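Local coordinates for protein HTLV-2 integrase catalytic core domain (PDB 6QBT) that probably inserts viral DNA into host chromosomes as the magnesium-binding, RNase H-like catalytic core of a deltaretroviral integrase, at residues A[15-20]-A[24-29]; A[35-40]-A[137-142]; A[40-45]-A[51-56]; A[142-145]-A[150-153]. All coordinates share one frame; numbering follows the deposited sequence.

Contact 1 (A[15-20]-A[24-29])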
loop_
_atom_site.group_PDB
_atom_site.type_symbol
_atom_site.label_atom_id
_atom_site.label_comp_id
_atom_site.label_asym_id
_atom_site.label_seq_id
_atom_site.Cartn_x
_atom_site.Cartn_y
_atom_site.Cartn_z
ATOM N N THR A 15 -21.110 -9.541 -3.142
ATOM C CA THR A 15 -21.737 -9.795 -4.442
ATOM C C THR A 15 -20.921 -10.854 -5.192
ATOM O O THR A 15 -19.786 -11.094 -4.847
ATOM C CB THR A 15 -21.927 -8.510 -5.282
ATOM O OG1 THR A 15 -22.640 -8.845 -6.478
ATOM C CG2 THR A 15 -20.606 -7.870 -5.662
ATOM N N HIS A 16 -21.509 -11.476 -6.206
ATOM C CA HIS A 16 -20.911 -12.625 -6.833
ATOM C C HIS A 16 -20.500 -12.269 -8.237
ATOM O O HIS A 16 -21.117 -11.410 -8.845
ATOM C CB HIS A 16 -21.850 -13.804 -6.749
ATOM C CG HIS A 16 -22.068 -14.274 -5.343
ATOM N ND1 HIS A 16 -23.050 -13.749 -4.523
ATOM C CD2 HIS A 16 -21.389 -15.168 -4.588
ATOM C CE1 HIS A 16 -22.979 -14.314 -3.330
ATOM N NE2 HIS A 16 -21.980 -15.179 -3.343
ATOM N N TYR A 17 -19.383 -12.839 -8.698
ATOM C CA TYR A 17 -18.826 -12.552 -10.026
ATOM C C TYR A 17 -18.253 -13.822 -10.649
ATOM O O TYR A 17 -17.266 -14.350 -10.159
ATOM C CB TYR A 17 -17.754 -11.476 -9.970
ATOM C CG TYR A 17 -17.300 -11.074 -11.344
ATOM C CD1 TYR A 17 -18.069 -10.207 -12.121
ATOM C CD2 TYR A 17 -16.137 -11.598 -11.901
ATOM C CE1 TYR A 17 -17.679 -9.848 -13.402
ATOM C CE2 TYR A 17 -15.723 -11.243 -13.184
ATOM C CZ TYR A 17 -16.496 -10.366 -13.929
ATOM O OH TYR A 17 -16.102 -10.003 -15.186
ATOM N N LYS A 18 -18.886 -14.281 -11.727
ATOM C CA LYS A 18 -18.521 -15.510 -12.423
ATOM C C LYS A 18 -17.379 -15.204 -13.386
ATOM O O LYS A 18 -17.502 -14.318 -14.219
ATOM C CB LYS A 18 -19.718 -16.064 -13.213
ATOM C CG LYS A 18 -20.164 -17.461 -12.817
ATOM C CD LYS A 18 -21.009 -18.140 -13.887
ATOM C CE LYS A 18 -21.121 -19.623 -13.573
ATOM N NZ LYS A 18 -21.877 -20.342 -14.626
ATOM N N TYR A 19 -16.265 -15.913 -13.262
ATOM C CA TYR A 19 -15.141 -15.765 -14.190
ATOM C C TYR A 19 -14.539 -17.151 -14.354
ATOM O O TYR A 19 -14.162 -17.786 -13.366
ATOM C CB TYR A 19 -14.106 -14.753 -13.653
ATOM C CG TYR A 19 -12.817 -14.617 -14.470
ATOM C CD1 TYR A 19 -12.790 -13.920 -15.698
ATOM C CD2 TYR A 19 -11.611 -15.183 -14.016
ATOM C CE1 TYR A 19 -11.595 -13.792 -16.442
ATOM C CE2 TYR A 19 -10.418 -15.061 -14.738
ATOM C CZ TYR A 19 -10.406 -14.366 -15.944
ATOM O OH TYR A 19 -9.215 -14.263 -16.646
ATOM N N LYS A 20 -14.493 -17.614 -15.599
ATOM C CA LYS A 20 -13.968 -18.924 -15.961
ATOM C C LYS A 20 -14.602 -20.057 -15.155
ATOM O O LYS A 20 -13.910 -20.885 -14.584
ATOM C CB LYS A 20 -12.445 -18.923 -15.834
ATOM C CG LYS A 20 -11.833 -17.827 -16.674
ATOM C CD LYS A 20 -10.379 -18.060 -16.993
ATOM C CE LYS A 20 -10.026 -17.225 -18.211
ATOM N NZ LYS A 20 -8.617 -17.424 -18.608
ATOM N N TYR A 24 -16.822 -16.073 -7.910
ATOM C CA TYR A 24 -16.055 -15.404 -6.855
ATOM C C TYR A 24 -16.992 -14.578 -5.987
ATOM O O TYR A 24 -18.095 -14.193 -6.432
ATOM C CB TYR A 24 -14.978 -14.496 -7.453
ATOM C CG TYR A 24 -13.909 -15.283 -8.149
ATOM C CD1 TYR A 24 -14.100 -15.758 -9.451
ATOM C CD2 TYR A 24 -12.708 -15.585 -7.509
ATOM C CE1 TYR A 24 -13.119 -16.492 -10.093
ATOM C CE2 TYR A 24 -11.734 -16.332 -8.142
ATOM C CZ TYR A 24 -11.934 -16.776 -9.436
ATOM O OH TYR A 24 -10.961 -17.525 -10.078
ATOM N N CYS A 25 -16.537 -14.327 -4.755
ATOM C CA CYS A 25 -17.221 -13.485 -3.785
ATOM C C CYS A 25 -16.476 -12.172 -3.681
ATOM O O CYS A 25 -15.380 -12.097 -3.121
ATOM C CB CYS A 25 -17.234 -14.163 -2.420
ATOM S SG CYS A 25 -18.170 -15.701 -2.432
ATOM N N LEU A 26 -17.072 -11.143 -4.249
ATOM C CA LEU A 26 -16.600 -9.791 -4.104
ATOM C C LEU A 26 -17.153 -9.267 -2.778
ATOM O O LEU A 26 -18.370 -9.115 -2.619
ATOM C CB LEU A 26 -17.074 -8.940 -5.285
ATOM C CG LEU A 26 -16.247 -8.996 -6.577
ATOM C CD1 LEU A 26 -15.478 -10.280 -6.857
ATOM C CD2 LEU A 26 -17.191 -8.752 -7.707
ATOM N N HIS A 27 -16.267 -9.051 -1.819
ATOM C CA HIS A 27 -16.631 -8.416 -0.574
ATOM C C HIS A 27 -16.415 -6.904 -0.778
ATOM O O HIS A 27 -15.275 -6.455 -1.032
ATOM C CB HIS A 27 -15.727 -8.880 0.544
ATOM C CG HIS A 27 -15.900 -10.301 0.940
ATOM N ND1 HIS A 27 -15.484 -11.353 0.146
ATOM C CD2 HIS A 27 -16.365 -10.853 2.087
ATOM C CE1 HIS A 27 -15.733 -12.491 0.771
ATOM N NE2 HIS A 27 -16.269 -12.218 1.947
ATOM N N VAL A 28 -17.501 -6.143 -0.641
ATOM C CA VAL A 28 -17.572 -4.753 -1.032
ATOM C C VAL A 28 -17.950 -3.908 0.191
ATOM O O VAL A 28 -18.938 -4.173 0.843
ATOM C CB VAL A 28 -18.646 -4.573 -2.138
ATOM C CG1 VAL A 28 -18.885 -3.098 -2.474
ATOM C CG2 VAL A 28 -18.281 -5.367 -3.387
ATOM N N TRP A 29 -17.169 -2.883 0.483
ATOM C CA TRP A 29 -17.530 -1.930 1.539
ATOM C C TRP A 29 -17.544 -0.566 0.907
ATOM O O TRP A 29 -16.647 -0.246 0.116
ATOM C CB TRP A 29 -16.494 -1.924 2.681
ATOM C CG TRP A 29 -16.533 -3.160 3.455
ATOM C CD1 TRP A 29 -15.731 -4.268 3.302
ATOM C CD2 TRP A 29 -17.426 -3.447 4.501
ATOM N NE1 TRP A 29 -16.077 -5.223 4.220
ATOM C CE2 TRP A 29 -17.120 -4.745 4.970
ATOM C CE3 TRP A 29 -18.483 -2.739 5.093
ATOM C CZ2 TRP A 29 -17.844 -5.353 6.004
ATOM C CZ3 TRP A 29 -19.182 -3.333 6.127
ATOM C CH2 TRP A 29 -18.854 -4.623 6.581
#
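Tyr24, Thr15 and Leu26 bury the most surface here. Thr15 and Leu26 form an antiparallel hydrogen-bonded pair. Thr15 N donates to Leu26 O at 2.8 Å, and Leu26 N returns a bond of equal length to Thr15 O. Thr15 OG1 lies anti to the backbone N (chi1 -175°) and reaches Lys113 on helix 104-122. This leaves CG2 to pack on Leu26 CB at 3.7 Å. Further out, Leu26 CD2 presses on Tyr17 CB at 3.6 Å.

Tyr24 forms the next hydrogen-bonded pair, with Tyr17. Tyr17 N donates to Tyr24 O and Tyr24 N to Tyr17 O, both at 2.9 Å. The carbonyl oxygens of Tyr17 and Tyr19 also lie at the edge of the Tyr24 ring, in its plane. Tyr17 OH bonds to Asn117.

The other face of the sheet carries His16 and Cys25, a non-hydrogen-bonded pair. Cys25 SG approaches the His16 ring obliquely, 3.9 Å from His16 CD2. His16 NE2 is held by Glu45, and the His16 side chain lies about 6 Å from the bound magnesium ion. The arrangement is the first beta hairpin, strands 9-19 and 22-31, of the RNase H-like integrase core. Asp13, a magnesium ligand, lies on the same first strand.

Contact 2 (A[35-40]-A[137-142])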
loop_
_atom_site.group_PDB
_atom_site.type_symbol
_atom_site.label_atom_id
_atom_site.label_comp_id
_atom_site.label_asym_id
_atom_site.label_seq_id
_atom_site.Cartn_x
_atom_site.Cartn_y
_atom_site.Cartn_z
ATOM N N GLY A 35 -18.711 7.938 -0.726
ATOM C CA GLY A 35 -18.861 6.935 -1.779
ATOM C C GLY A 35 -17.611 6.105 -2.026
ATOM O O GLY A 35 -17.615 5.282 -2.931
ATOM N N ALA A 36 -16.565 6.295 -1.224
ATOM C CA ALA A 36 -15.320 5.560 -1.402
ATOM C C ALA A 36 -15.495 4.069 -1.126
ATOM O O ALA A 36 -16.274 3.674 -0.252
ATOM C CB ALA A 36 -14.221 6.133 -0.509
ATOM N N VAL A 37 -14.738 3.258 -1.869
ATOM C CA VAL A 37 -14.991 1.833 -1.972
ATOM C C VAL A 37 -13.798 1.012 -1.599
ATOM O O VAL A 37 -12.695 1.355 -1.972
ATOM C CB VAL A 37 -15.290 1.422 -3.446
ATOM C CG1 VAL A 37 -15.843 0.017 -3.509
ATOM C CG2 VAL A 37 -16.277 2.394 -4.062
ATOM N N SER A 38 -14.059 -0.131 -0.971
ATOM C CA SER A 38 -13.139 -1.267 -0.965
ATOM C C SER A 38 -13.805 -2.514 -1.550
ATOM O O SER A 38 -14.971 -2.785 -1.283
ATOM C CB SER A 38 -12.710 -1.602 0.451
ATOM O OG SER A 38 -11.770 -2.663 0.448
ATOM N N VAL A 39 -13.046 -3.302 -2.298
ATOM C CA VAL A 39 -13.540 -4.569 -2.771
ATOM C C VAL A 39 -12.418 -5.558 -2.675
ATOM O O VAL A 39 -11.309 -5.238 -3.067
ATOM C CB VAL A 39 -14.096 -4.489 -4.232
ATOM C CG1 VAL A 39 -13.243 -3.599 -5.106
ATOM C CG2 VAL A 39 -14.222 -5.875 -4.885
ATOM N N SER A 40 -12.722 -6.756 -2.170
ATOM C CA SER A 40 -11.784 -7.852 -2.121
ATOM C C SER A 40 -12.390 -9.027 -2.836
ATOM O O SER A 40 -13.536 -9.402 -2.550
ATOM C CB SER A 40 -11.532 -8.266 -0.689
ATOM O OG SER A 40 -10.984 -7.195 0.022
ATOM N N TRP A 137 -8.968 1.010 -7.902
ATOM C CA TRP A 137 -8.239 2.269 -7.879
ATOM C C TRP A 137 -8.798 3.288 -8.875
ATOM O O TRP A 137 -8.870 4.491 -8.564
ATOM C CB TRP A 137 -6.739 2.029 -8.075
ATOM C CG TRP A 137 -6.150 1.453 -6.847
ATOM C CD1 TRP A 137 -5.985 0.137 -6.552
ATOM C CD2 TRP A 137 -5.680 2.178 -5.723
ATOM N NE1 TRP A 137 -5.414 -0.008 -5.304
ATOM C CE2 TRP A 137 -5.235 1.232 -4.763
ATOM C CE3 TRP A 137 -5.597 3.534 -5.425
ATOM C CZ2 TRP A 137 -4.707 1.605 -3.526
ATOM C CZ3 TRP A 137 -5.084 3.913 -4.212
ATOM C CH2 TRP A 137 -4.630 2.945 -3.271
ATOM N N THR A 138 -9.219 2.817 -10.040
ATOM C CA THR A 138 -9.858 3.676 -11.020
ATOM C C THR A 138 -11.131 4.312 -10.431
ATOM O O THR A 138 -11.337 5.527 -10.552
ATOM C CB THR A 138 -10.192 2.918 -12.334
ATOM O OG1 THR A 138 -8.978 2.468 -12.965
ATOM C CG2 THR A 138 -10.951 3.832 -13.330
ATOM N N LEU A 139 -11.986 3.518 -9.799
ATOM C CA LEU A 139 -13.217 4.079 -9.268
ATOM C C LEU A 139 -12.949 5.119 -8.153
ATOM O O LEU A 139 -13.565 6.193 -8.154
ATOM C CB LEU A 139 -14.136 2.971 -8.757
ATOM C CG LEU A 139 -15.501 3.394 -8.177
ATOM C CD1 LEU A 139 -16.332 4.188 -9.176
ATOM C CD2 LEU A 139 -16.252 2.157 -7.737
ATOM N N ASN A 140 -12.047 4.805 -7.225
ATOM C CA ASN A 140 -11.779 5.697 -6.080
ATOM C C ASN A 140 -11.039 6.956 -6.497
ATOM O O ASN A 140 -11.418 8.053 -6.074
ATOM C CB ASN A 140 -11.019 5.001 -4.942
ATOM C CG ASN A 140 -11.906 4.087 -4.107
ATOM O OD1 ASN A 140 -13.086 4.393 -3.842
ATOM N ND2 ASN A 140 -11.340 2.971 -3.642
ATOM N N GLN A 141 -10.027 6.817 -7.357
ATOM C CA GLN A 141 -9.099 7.925 -7.615
ATOM C C GLN A 141 -9.243 8.669 -8.906
ATOM O O GLN A 141 -8.805 9.835 -8.980
ATOM C CB GLN A 141 -7.660 7.437 -7.566
ATOM C CG GLN A 141 -7.121 7.310 -6.172
ATOM C CD GLN A 141 -5.620 7.200 -6.233
ATOM O OE1 GLN A 141 -5.094 6.247 -6.835
ATOM N NE2 GLN A 141 -4.914 8.223 -5.693
ATOM N N LEU A 142 -9.782 8.002 -9.926
ATOM C CA LEU A 142 -9.875 8.593 -11.248
ATOM C C LEU A 142 -11.254 9.188 -11.531
ATOM O O LEU A 142 -11.389 10.314 -12.042
ATOM C CB LEU A 142 -9.498 7.568 -12.331
ATOM C CG LEU A 142 -8.003 7.340 -12.574
ATOM C CD1 LEU A 142 -7.313 8.550 -13.140
ATOM C CD2 LEU A 142 -7.315 6.895 -11.293
#
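Asn140 and Val37 join a helix to the edge of the sheet in the RNase H-like fold of the integrase core. Val37 begins strand 37-42, the outermost strand on its side of the sheet within this chain. Asn140 lies near the end of helix 128-142. The two segments are 97 residues apart in sequence, and every residue that touches is buried.

Polar contacts come first. The Asn140 carboxamide lies against the backbone of Val37 and uses both of its ends. Val37 N donates to Asn140 OD1 at 2.8 Å, in the carbonyl plane and on a lone pair of OD1. In return the amide nitrogen of Asn140 donates to the carbonyl of the same residue. One side chain thus satisfies both backbone polar groups of Val37, and the paired bonds fix the rotation of the amide. Asn140 CG is anti to its carbonyl carbon (chi1 -77°), which carries the amide out from the helix to the strand. The backbone of Asn140 is bonded separately to Trp153.

Apolar packing flanks this pair. Val37 CG2 meets Leu139 CD2 at 3.7 Å, and the two side chains cross at about a right angle. Leu139 also rests on Ile111, Ile112 and Leu115 of helix 104-122. Ala36 fits beside the amide, with its CA 3.5 Å from Asn140 OD1. The straighter of the two bonds runs from Asn140 ND2 to Val37 O. It spans 2.7 Å with an angle of 175° at the hydrogen, and the acceptor lies 4° out of the amide plane.

Contact 3 (A[40-45]-A[51-56])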
loop_
_atom_site.group_PDB
_atom_site.type_symbol
_atom_site.label_atom_id
_atom_site.label_comp_id
_atom_site.label_asym_id
_atom_site.label_seq_id
_atom_site.Cartn_x
_atom_site.Cartn_y
_atom_site.Cartn_z
ATOM N N SER A 40 -12.722 -6.756 -2.170
ATOM C CA SER A 40 -11.784 -7.852 -2.121
ATOM C C SER A 40 -12.390 -9.027 -2.836
ATOM O O SER A 40 -13.536 -9.402 -2.550
ATOM C CB SER A 40 -11.532 -8.266 -0.689
ATOM O OG SER A 40 -10.984 -7.195 0.022
ATOM N N CYS A 41 -11.619 -9.611 -3.752
ATOM C CA CYS A 41 -12.033 -10.792 -4.460
ATOM C C CYS A 41 -11.586 -12.010 -3.625
ATOM O O CYS A 41 -10.419 -12.170 -3.322
ATOM C CB CYS A 41 -11.435 -10.817 -5.859
ATOM S SG CYS A 41 -12.056 -12.197 -6.864
ATOM N N LYS A 42 -12.543 -12.828 -3.228
ATOM C CA LYS A 42 -12.307 -13.995 -2.418
ATOM C C LYS A 42 -13.007 -15.147 -3.106
ATOM O O LYS A 42 -13.937 -14.929 -3.876
ATOM C CB LYS A 42 -12.917 -13.811 -1.014
ATOM C CG LYS A 42 -12.394 -12.641 -0.194
ATOM C CD LYS A 42 -10.926 -12.835 0.163
ATOM C CE LYS A 42 -10.459 -11.770 1.150
ATOM N NZ LYS A 42 -9.016 -11.922 1.512
ATOM N N LYS A 43 -12.567 -16.363 -2.806
ATOM C CA LYS A 43 -13.207 -17.571 -3.305
ATOM C C LYS A 43 -14.469 -17.943 -2.493
ATOM O O LYS A 43 -15.349 -18.695 -2.972
ATOM C CB LYS A 43 -12.193 -18.727 -3.324
ATOM C CG LYS A 43 -11.100 -18.575 -4.378
ATOM C CD LYS A 43 -9.961 -19.561 -4.137
ATOM C CE LYS A 43 -8.906 -19.520 -5.240
ATOM N NZ LYS A 43 -9.437 -19.853 -6.603
ATOM N N LYS A 44 -14.541 -17.414 -1.274
ATOM C CA LYS A 44 -15.540 -17.802 -0.298
ATOM C C LYS A 44 -16.002 -16.589 0.469
ATOM O O LYS A 44 -15.405 -15.540 0.372
ATOM C CB LYS A 44 -14.930 -18.778 0.714
ATOM C CG LYS A 44 -14.112 -19.926 0.120
ATOM C CD LYS A 44 -13.697 -20.893 1.209
ATOM C CE LYS A 44 -14.848 -21.846 1.497
ATOM N NZ LYS A 44 -14.961 -22.243 2.926
ATOM N N GLU A 45 -17.054 -16.761 1.256
ATOM C CA GLU A 45 -17.564 -15.721 2.135
ATOM C C GLU A 45 -17.802 -16.213 3.579
ATOM O O GLU A 45 -18.776 -15.816 4.195
ATOM C CB GLU A 45 -18.820 -15.086 1.538
ATOM C CG GLU A 45 -19.977 -16.020 1.263
ATOM C CD GLU A 45 -21.121 -15.285 0.577
ATOM O OE1 GLU A 45 -21.581 -14.241 1.095
ATOM O OE2 GLU A 45 -21.551 -15.733 -0.501
ATOM N N ILE A 51 -13.653 -11.194 7.696
ATOM C CA ILE A 51 -12.780 -10.386 8.550
ATOM C C ILE A 51 -11.569 -9.870 7.750
ATOM O O ILE A 51 -11.177 -8.707 7.885
ATOM C CB ILE A 51 -12.341 -11.194 9.791
ATOM C CG1 ILE A 51 -13.533 -11.317 10.746
ATOM C CG2 ILE A 51 -11.138 -10.555 10.499
ATOM C CD1 ILE A 51 -13.319 -12.289 11.880
ATOM N N SER A 52 -10.963 -10.755 6.953
ATOM C CA SER A 52 -9.879 -10.380 6.059
ATOM C C SER A 52 -10.259 -9.228 5.084
ATOM O O SER A 52 -9.516 -8.239 4.998
ATOM C CB SER A 52 -9.369 -11.581 5.279
ATOM O OG SER A 52 -8.279 -11.210 4.430
ATOM N N ALA A 53 -11.394 -9.323 4.391
ATOM C CA ALA A 53 -11.786 -8.231 3.472
ATOM C C ALA A 53 -12.048 -6.953 4.235
ATOM O O ALA A 53 -11.832 -5.866 3.723
ATOM C CB ALA A 53 -13.032 -8.591 2.678
ATOM N N PHE A 54 -12.556 -7.090 5.450
ATOM C CA PHE A 54 -12.877 -5.939 6.263
ATOM C C PHE A 54 -11.601 -5.217 6.697
ATOM O O PHE A 54 -11.539 -3.985 6.661
ATOM C CB PHE A 54 -13.747 -6.377 7.446
ATOM C CG PHE A 54 -14.351 -5.254 8.243
ATOM C CD1 PHE A 54 -14.784 -4.063 7.650
ATOM C CD2 PHE A 54 -14.560 -5.425 9.613
ATOM C CE1 PHE A 54 -15.373 -3.062 8.414
ATOM C CE2 PHE A 54 -15.139 -4.420 10.383
ATOM C CZ PHE A 54 -15.548 -3.240 9.786
ATOM N N LEU A 55 -10.581 -5.982 7.067
ATOM C CA LEU A 55 -9.229 -5.427 7.305
ATOM C C LEU A 55 -8.606 -4.792 6.055
ATOM O O LEU A 55 -7.976 -3.761 6.178
ATOM C CB LEU A 55 -8.261 -6.467 7.869
ATOM C CG LEU A 55 -8.607 -6.932 9.293
ATOM C CD1 LEU A 55 -7.909 -8.249 9.645
ATOM C CD2 LEU A 55 -8.267 -5.862 10.313
ATOM N N GLN A 56 -8.752 -5.409 4.881
ATOM C CA GLN A 56 -8.290 -4.772 3.651
ATOM C C GLN A 56 -8.958 -3.409 3.471
ATOM O O GLN A 56 -8.283 -2.414 3.241
ATOM C CB GLN A 56 -8.521 -5.661 2.443
ATOM C CG GLN A 56 -7.525 -6.805 2.415
ATOM C CD GLN A 56 -7.877 -7.946 1.463
ATOM O OE1 GLN A 56 -9.030 -8.120 1.045
ATOM N NE2 GLN A 56 -6.870 -8.739 1.133
HETATM O O HOH W 1 -8.230 -10.642 -1.170
#
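The Lys42 and Gln56 side chains come from opposite directions, one off the strand and one off the helix. The Lys42 chain bends at chi2 (-66°) and is extended beyond. This carries NZ to Ser52 OG, to which it donates a hydrogen bond of 3.1 Å.

Gln56 is extended beyond CG and presents its amide to Ser40 and Lys42. Ser40 OG donates to Gln56 OE1, but the modelled 2.4 Å is too short to be taken at face value. Gln56 NE2 donates to a water at 3.3 Å. The same water accepts from Lys42 NZ at 3.1 Å and gives a weak bond to Cys41 O. It thus joins the lysine and glutamine side chains to the strand backbone.

The contact joins strand 37-42 of the RNase H-like fold to helix 47-61, the next element in the chain, which packs over the sheet. The axes of the short segments 40-42 and 51-56 run nearly antiparallel (160°), 9.1 Å apart at their closest.

Ala53 faces the strand where the backbones come closest. Its CB sits 3.6 Å from Ser40 OG and 3.7 Å from Ser40 CB. The small side chains of Ala53 and Ser40 are consistent with this close approach. Lys42 CE passes alongside Ala53, 4.4 Å from its CB. Ser52 also packs on Lys134 of the third subunit.

Contact 4 (A[142-145]-A[150-153])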
loop_
_atom_site.group_PDB
_atom_site.type_symbol
_atom_site.label_atom_id
_atom_site.label_comp_id
_atom_site.label_asym_id
_atom_site.label_seq_id
_atom_site.Cartn_x
_atom_site.Cartn_y
_atom_site.Cartn_z
ATOM N N LEU A 142 -9.782 8.002 -9.926
ATOM C CA LEU A 142 -9.875 8.593 -11.248
ATOM C C LEU A 142 -11.254 9.188 -11.531
ATOM O O LEU A 142 -11.389 10.314 -12.042
ATOM C CB LEU A 142 -9.498 7.568 -12.331
ATOM C CG LEU A 142 -8.003 7.340 -12.574
ATOM C CD1 LEU A 142 -7.313 8.550 -13.140
ATOM C CD2 LEU A 142 -7.315 6.895 -11.293
ATOM N N ASN A 143 -12.272 8.415 -11.213
ATOM C CA ASN A 143 -13.649 8.797 -11.480
ATOM C C ASN A 143 -14.059 10.109 -10.769
ATOM O O ASN A 143 -13.971 10.224 -9.528
ATOM C CB ASN A 143 -14.536 7.651 -11.033
ATOM C CG ASN A 143 -15.839 7.659 -11.715
ATOM O OD1 ASN A 143 -16.033 6.921 -12.682
ATOM N ND2 ASN A 143 -16.748 8.524 -11.256
ATOM N N VAL A 144 -14.459 11.105 -11.566
ATOM C CA VAL A 144 -14.999 12.360 -11.029
ATOM C C VAL A 144 -16.512 12.263 -10.813
ATOM O O VAL A 144 -17.263 11.965 -11.731
ATOM C CB VAL A 144 -14.673 13.566 -11.919
ATOM C CG1 VAL A 144 -15.180 14.853 -11.263
ATOM C CG2 VAL A 144 -13.159 13.653 -12.104
ATOM N N MET A 145 -16.938 12.506 -9.577
ATOM C CA MET A 145 -18.340 12.411 -9.184
ATOM C C MET A 145 -19.079 13.712 -9.405
ATOM O O MET A 145 -18.479 14.794 -9.408
ATOM C CB MET A 145 -18.476 12.005 -7.727
ATOM C CG MET A 145 -17.991 10.601 -7.456
ATOM S SD MET A 145 -18.459 10.041 -5.801
ATOM C CE MET A 145 -17.490 11.137 -4.767
ATOM N N LYS A 150 -15.523 16.040 -7.499
ATOM C CA LYS A 150 -14.402 15.423 -6.770
ATOM C C LYS A 150 -14.416 13.935 -6.920
ATOM O O LYS A 150 -15.427 13.341 -7.193
ATOM C CB LYS A 150 -14.441 15.778 -5.281
ATOM C CG LYS A 150 -14.269 17.261 -4.962
ATOM C CD LYS A 150 -15.002 17.588 -3.675
ATOM C CE LYS A 150 -14.864 19.045 -3.248
ATOM N NZ LYS A 150 -13.479 19.372 -2.803
ATOM N N THR A 151 -13.279 13.323 -6.712
ATOM C CA THR A 151 -13.211 11.908 -6.708
ATOM C C THR A 151 -13.555 11.459 -5.297
ATOM O O THR A 151 -13.472 12.247 -4.351
ATOM C CB THR A 151 -11.808 11.423 -7.080
ATOM O OG1 THR A 151 -10.890 11.838 -6.061
ATOM C CG2 THR A 151 -11.397 12.003 -8.414
ATOM N N ARG A 152 -13.929 10.189 -5.177
ATOM C CA ARG A 152 -14.178 9.540 -3.877
ATOM C C ARG A 152 -13.001 9.696 -2.910
ATOM O O ARG A 152 -13.175 10.001 -1.731
ATOM C CB ARG A 152 -14.438 8.061 -4.097
ATOM C CG ARG A 152 -15.786 7.783 -4.708
ATOM C CD ARG A 152 -15.842 6.375 -5.278
ATOM N NE ARG A 152 -17.182 6.062 -5.799
ATOM C CZ ARG A 152 -17.683 6.518 -6.945
ATOM N NH1 ARG A 152 -16.985 7.338 -7.731
ATOM N NH2 ARG A 152 -18.903 6.160 -7.314
ATOM N N TRP A 153 -11.806 9.506 -3.451
ATOM C CA TRP A 153 -10.563 9.658 -2.728
ATOM C C TRP A 153 -10.360 11.063 -2.171
ATOM O O TRP A 153 -9.914 11.201 -1.045
ATOM C CB TRP A 153 -9.390 9.298 -3.648
ATOM C CG TRP A 153 -8.236 8.677 -2.970
ATOM C CD1 TRP A 153 -6.949 9.146 -2.939
ATOM C CD2 TRP A 153 -8.229 7.431 -2.256
ATOM N NE1 TRP A 153 -6.147 8.271 -2.251
ATOM C CE2 TRP A 153 -6.910 7.220 -1.805
ATOM C CE3 TRP A 153 -9.213 6.487 -1.938
ATOM C CZ2 TRP A 153 -6.548 6.100 -1.053
ATOM C CZ3 TRP A 153 -8.836 5.356 -1.200
ATOM C CH2 TRP A 153 -7.522 5.184 -0.770
HETATM O O HOH W 2 -14.314 8.616 -7.569
#
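Met145 N donates to Lys150 O at 2.9 Å, a nearly straight bond that closes the loop between helices 128-142 and 152-156. The donor lies above the plane of the Lys150 carbonyl. The backbones come closest at Val144 and Thr151. There Thr151 CA makes a CH-O contact of 3.4 Å with Asn143 O. A bridging water lies 2.6 Å from Asn143 O, to which it may donate, and accepts from Arg152 N and NH1.

Met145 and Arg152 form the main side-chain contact, and they cross at about a right angle. Met145 SD lies over one face of the guanidinium, 3.6 Å above the plane and offset toward its rim. Met145 CG comes within 3.4 Å of Arg152 NH1. The methionine bends at chi3 (-66°), which folds CE back over the start of the helix, 3.7 Å from Arg152 N. The bridging water sits at the guanidinium edge, in its plane. Asn143 ND2 lies near the guanidinium plane, 3.7 Å from Arg152 NH1, with the amide and guanidinium planes 83° apart.

Thr151 is the N-cap of helix 152-156, and its OG1 accepts from Gln154 N. Its methyl CG2 rests 3.3 Å from Asn143 O. Arg152 NE makes a weak hydrogen bond to Gly35 O, just before strand 37-42. Arg152 also packs on Leu139 and Asn140 of helix 128-142, while Trp153 reaches Leu60 and Leu61 of helix 47-61.

In the fold
Contact 2 is fully buried, while the other three are partly buried. Contact 4 lies farthest from the centre of the chain, about 16 Å between centres. Contacts 2 and 3 share Ser40 and strand 37-42, but tie it to different helices on opposite sides of the chain's centre. Contact 1 pairs the neighbouring strand 22-31 with strand 9-19. Backbone bonds such as His27 O to Ser40 N join it to both. Contacts 2 and 4 share Leu142 and both touch the second subunit. Chemistry follows place: backbone pairing in the sheet, a two-bond amide-to-backbone grip in contact 2, water-bridged polar side chains in contact 3, and in contact 4 a water between backbone and arginine, with a methionine over the guanidinium.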